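Local structure of Lmo1340 protein (Listeria monocytogenes, 4NLM) at residues A[304-309]-A[345-350]; A[288-293]-A[318-323]. The protein is of unknown function but, as a probable lipoprotein with a YqgU-like six-bladed beta-propeller domain, is likely displayed at the bacterial surface. All coordinates share one frame; numbering follows the deposited sequence. Where two conformers were deposited one is given.

Interaction 1. Residues A[304-309]-A[345-350]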
# COMPACT_ATOMS: atom_id res chain seq x y z
N LEU A 304 17.31 -4.61 -5.53
CA LEU A 304 15.97 -5.16 -5.31
C LEU A 304 16.15 -6.63 -5.00
O LEU A 304 16.70 -7.39 -5.81
CB LEU A 304 15.13 -4.99 -6.55
CG LEU A 304 13.73 -5.61 -6.44
CD1 LEU A 304 12.93 -4.99 -5.32
CD2 LEU A 304 13.03 -5.45 -7.77
N VAL A 305 15.67 -7.05 -3.84
CA VAL A 305 15.79 -8.45 -3.49
C VAL A 305 14.44 -9.06 -3.23
O VAL A 305 13.44 -8.39 -3.00
CB VAL A 305 16.66 -8.65 -2.26
CG1 VAL A 305 18.02 -8.02 -2.46
CG2 VAL A 305 15.96 -8.14 -1.00
N LYS A 306 14.45 -10.38 -3.40
CA LYS A 306 13.30 -11.23 -3.08
C LYS A 306 13.72 -12.18 -1.96
O LYS A 306 14.70 -12.93 -2.09
CB LYS A 306 12.77 -11.96 -4.32
CG LYS A 306 13.51 -13.13 -4.91
CD LYS A 306 12.65 -13.75 -6.02
CE LYS A 306 13.42 -14.82 -6.78
NZ LYS A 306 12.79 -15.15 -8.09
N ILE A 307 13.00 -12.06 -0.86
CA ILE A 307 13.23 -12.93 0.28
C ILE A 307 12.09 -13.92 0.40
O ILE A 307 10.92 -13.58 0.26
CB ILE A 307 13.27 -12.08 1.55
CG1 ILE A 307 14.52 -11.23 1.46
CG2 ILE A 307 13.22 -12.91 2.83
CD1 ILE A 307 14.45 -10.10 2.43
N ASP A 308 12.44 -15.18 0.61
CA ASP A 308 11.46 -16.22 0.89
C ASP A 308 11.65 -16.55 2.37
O ASP A 308 12.55 -17.29 2.73
CB ASP A 308 11.69 -17.47 0.02
CG ASP A 308 10.68 -18.58 0.28
OD1 ASP A 308 10.07 -18.62 1.35
OD2 ASP A 308 10.58 -19.45 -0.60
N PRO A 309 10.81 -15.99 3.25
CA PRO A 309 11.07 -16.17 4.68
C PRO A 309 10.84 -17.61 5.16
O PRO A 309 11.48 -18.03 6.11
CB PRO A 309 10.10 -15.21 5.37
CG PRO A 309 9.13 -14.81 4.35
CD PRO A 309 9.68 -15.10 2.99
N ILE A 345 8.44 -4.84 -13.53
CA ILE A 345 9.60 -5.69 -13.41
C ILE A 345 9.17 -7.15 -13.38
O ILE A 345 8.24 -7.54 -12.65
CB ILE A 345 10.34 -5.42 -12.09
CG1 ILE A 345 10.73 -3.94 -11.98
CG2 ILE A 345 11.52 -6.38 -11.94
CD1 ILE A 345 11.30 -3.57 -10.64
N ASP A 346 9.81 -8.00 -14.18
CA ASP A 346 9.58 -9.44 -14.12
C ASP A 346 10.65 -9.98 -13.16
O ASP A 346 11.83 -10.00 -13.48
CB ASP A 346 9.67 -10.03 -15.52
CG ASP A 346 9.39 -11.50 -15.57
OD1 ASP A 346 9.67 -12.19 -14.57
OD2 ASP A 346 8.91 -11.95 -16.63
N THR A 347 10.20 -10.47 -12.01
CA THR A 347 11.10 -10.89 -10.95
C THR A 347 11.77 -12.23 -11.18
O THR A 347 12.71 -12.59 -10.46
CB THR A 347 10.41 -10.85 -9.58
OG1 THR A 347 10.03 -9.50 -9.28
CG2 THR A 347 11.34 -11.35 -8.51
N LYS A 348 11.31 -12.96 -12.19
CA LYS A 348 11.91 -14.23 -12.58
C LYS A 348 13.14 -13.99 -13.49
O LYS A 348 14.18 -14.63 -13.31
CB LYS A 348 10.87 -15.08 -13.29
CG LYS A 348 11.39 -16.43 -13.74
CD LYS A 348 10.25 -17.27 -14.33
CE LYS A 348 10.72 -18.56 -14.93
NZ LYS A 348 9.58 -19.40 -15.37
N THR A 349 12.98 -13.09 -14.46
CA THR A 349 13.98 -12.80 -15.48
C THR A 349 14.83 -11.56 -15.23
O THR A 349 15.89 -11.39 -15.86
CB THR A 349 13.29 -12.59 -16.85
OG1 THR A 349 12.55 -11.36 -16.86
CG2 THR A 349 12.37 -13.78 -17.24
N GLY A 350 14.35 -10.65 -14.38
CA GLY A 350 15.01 -9.39 -14.17
C GLY A 350 14.65 -8.32 -15.20
O GLY A 350 15.10 -7.18 -15.11
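L304 and I345 point their side chains at each other and meet tip to tip, L304 CD2 lying 3.8 Å from I345 CD1. With CG of L304 anti to the backbone N (chi1 177°), its isobutyl group reaches out from strand 302-308 to the end of the I345 side chain on strand 343-346. Further along, K306 and T347 run past each other in opposite directions: the lysine chain, extended beyond CG, lays its CD 3.7 Å from T347 CG2 in the T347 conformer described. Its ammonium then arrives near the backbone, where K306 NZ gives a long, weak hydrogen bond to T347 O (3.5 Å). The two strands belong to different sheets of the propeller-like fold, so it is side chains that join them, and I317 of the neighbouring strand 313-321 packs on both L304 and T347. After D346 the chain leaves strand 343-346 through an Asx turn, in which K348 N donates to D346 OD1 at 3.0 Å, nearly along the C-O axis. A second, wider turn overlaps it, closed by the backbone bond from G350 N to D346 O, 2.8 Å; T347 O, the acceptor for the lysine, lies within that turn.

Interaction 2. Residues A[288-293]-A[318-323]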
# COMPACT_ATOMS: atom_id res chain seq x y z
N VAL A 288 17.13 -2.73 -0.80
CA VAL A 288 18.13 -2.85 0.24
C VAL A 288 19.32 -1.97 -0.16
O VAL A 288 19.78 -2.07 -1.27
CB VAL A 288 18.60 -4.32 0.37
CG1 VAL A 288 19.68 -4.49 1.39
CG2 VAL A 288 17.45 -5.22 0.77
N PRO A 289 19.86 -1.19 0.78
CA PRO A 289 21.03 -0.38 0.47
C PRO A 289 22.28 -1.23 0.44
O PRO A 289 22.34 -2.25 1.09
CB PRO A 289 21.11 0.61 1.65
CG PRO A 289 19.85 0.42 2.42
CD PRO A 289 19.38 -0.95 2.15
N TYR A 290 23.30 -0.74 -0.25
CA TYR A 290 24.58 -1.41 -0.28
C TYR A 290 25.44 -1.19 0.96
O TYR A 290 26.32 -1.98 1.25
CB TYR A 290 25.37 -1.00 -1.52
CG TYR A 290 24.78 -1.55 -2.77
CD1 TYR A 290 24.84 -2.91 -3.04
CD2 TYR A 290 24.16 -0.74 -3.68
CE1 TYR A 290 24.30 -3.43 -4.17
CE2 TYR A 290 23.59 -1.26 -4.83
CZ TYR A 290 23.66 -2.64 -5.06
OH TYR A 290 23.15 -3.15 -6.22
N LYS A 291 25.18 -0.10 1.67
CA LYS A 291 25.96 0.18 2.86
C LYS A 291 25.16 1.08 3.80
O LYS A 291 24.23 1.75 3.39
CB LYS A 291 27.29 0.83 2.52
CG LYS A 291 27.16 2.24 2.00
CD LYS A 291 28.49 2.89 1.61
CE LYS A 291 28.19 4.17 0.87
NZ LYS A 291 29.42 4.93 0.49
N SER A 292 25.49 1.00 5.08
CA SER A 292 24.87 1.84 6.07
C SER A 292 25.44 3.22 5.94
O SER A 292 26.66 3.38 5.98
CB SER A 292 25.15 1.30 7.45
OG SER A 292 24.53 2.13 8.42
N ALA A 293 24.59 4.22 5.76
CA ALA A 293 25.07 5.59 5.48
C ALA A 293 23.95 6.58 5.49
O ALA A 293 22.79 6.22 5.43
CB ALA A 293 25.63 5.61 4.08
N LEU A 318 17.60 -7.38 -9.15
CA LEU A 318 18.37 -6.40 -9.93
C LEU A 318 19.26 -5.59 -9.02
O LEU A 318 18.86 -5.19 -7.92
CB LEU A 318 17.45 -5.47 -10.72
CG LEU A 318 16.77 -6.01 -11.97
CD1 LEU A 318 15.62 -5.09 -12.38
CD2 LEU A 318 17.79 -6.19 -13.10
N GLU A 319 20.47 -5.33 -9.50
CA GLU A 319 21.41 -4.46 -8.80
C GLU A 319 21.33 -3.02 -9.32
O GLU A 319 20.78 -2.79 -10.38
CB GLU A 319 22.84 -4.95 -9.06
CG GLU A 319 23.11 -6.39 -8.65
CD GLU A 319 23.42 -6.65 -7.19
OE1 GLU A 319 23.41 -5.76 -6.34
OE2 GLU A 319 23.67 -7.84 -6.87
N LEU A 320 21.85 -2.10 -8.51
CA LEU A 320 22.10 -0.72 -8.90
C LEU A 320 20.88 -0.03 -9.41
O LEU A 320 20.84 0.49 -10.54
CB LEU A 320 23.24 -0.66 -9.95
CG LEU A 320 24.57 -1.30 -9.50
CD1 LEU A 320 25.58 -1.26 -10.64
CD2 LEU A 320 25.20 -0.65 -8.27
N MSE A 321 19.85 -0.03 -8.55
CA MSE A 321 18.51 0.50 -8.81
C MSE A 321 18.16 1.64 -7.92
O MSE A 321 18.77 1.80 -6.87
CB MSE A 321 17.44 -0.47 -8.27
CG MSE A 321 17.62 -1.82 -8.87
SE MSE A 321 15.86 -2.22 -9.55
CE MSE A 321 16.42 -2.13 -11.44
N ASP A 322 17.13 2.39 -8.30
CA ASP A 322 16.56 3.39 -7.42
C ASP A 322 15.37 2.86 -6.63
O ASP A 322 14.56 2.03 -7.11
CB ASP A 322 16.15 4.64 -8.13
CG ASP A 322 15.90 5.80 -7.15
OD1 ASP A 322 16.52 5.81 -6.01
OD2 ASP A 322 15.13 6.71 -7.51
N ASN A 323 15.34 3.26 -5.38
CA ASN A 323 14.29 2.90 -4.45
C ASN A 323 13.01 3.66 -4.80
O ASN A 323 12.98 4.86 -4.63
CB ASN A 323 14.77 3.27 -3.05
CG ASN A 323 13.71 3.11 -1.99
OD1 ASN A 323 13.16 2.03 -1.81
ND2 ASN A 323 13.45 4.19 -1.25
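Y290 brings its hydroxyl up to the corner at E319 and L320, where two hydrogen bonds hold it. In the first, Y290 OH donates to E319 OE1 at 2.6 Å, a short bond that uses the anti lone pair of the carboxylate oxygen, the one turned away from OE2. The ring and carboxylate planes are only 19° apart, and OE1 lies at the ring edge, near its plane. A bend at chi2 (-82°) curls the glutamate chain back and carries OE1 to the phenol. In the second, the backbone L320 N donates to the same Y290 OH at 2.8 Å with an N-H...O angle of 155°, again from the edge of the ring. The apolar part comes from L320, which crosses the tyrosine at about a right angle, and its CD2 comes obliquely to within 3.8 Å of Y290 CE2. K303, on the strand between the two segments, touches the side chains of both Y290 and E319. The corner runs into a G1 beta bulge, L320 and M321 both facing Y302, and it lies where strand 313-321 ends in this three-stranded antiparallel sheet; Y290 follows directly on strand 284-289. The outer strands of the sheet are thus tied together across the end of the middle one. Because the phenol oxygen accepts from a backbone amide while donating a hydrogen bond to a carboxylate, the bulge N-H probably favours that donation, and both bonds together limit how the exposed tyrosine can swing.

Overall arrangement
The two contacts lie on the same side of the chain's centre, with their own centres about 14 Å apart, and share the antiparallel sheet of strands 284-289, 302-308 and 313-321. Along the chain their segments alternate: 288-293, 304-309, 318-323, then 345-350. Interaction 2 joins the outer strands at one end of this sheet, whereas interaction 1 links its middle strand to the neighbouring sheet that holds strand 343-346. They touch directly: L304 N lies 2.9 Å from L318 O, a probable hydrogen bond, and G350 O packs 3.5 Å from L318 CD1. One contact thus works within a sheet and the other between successive sheets of the propeller-like domain.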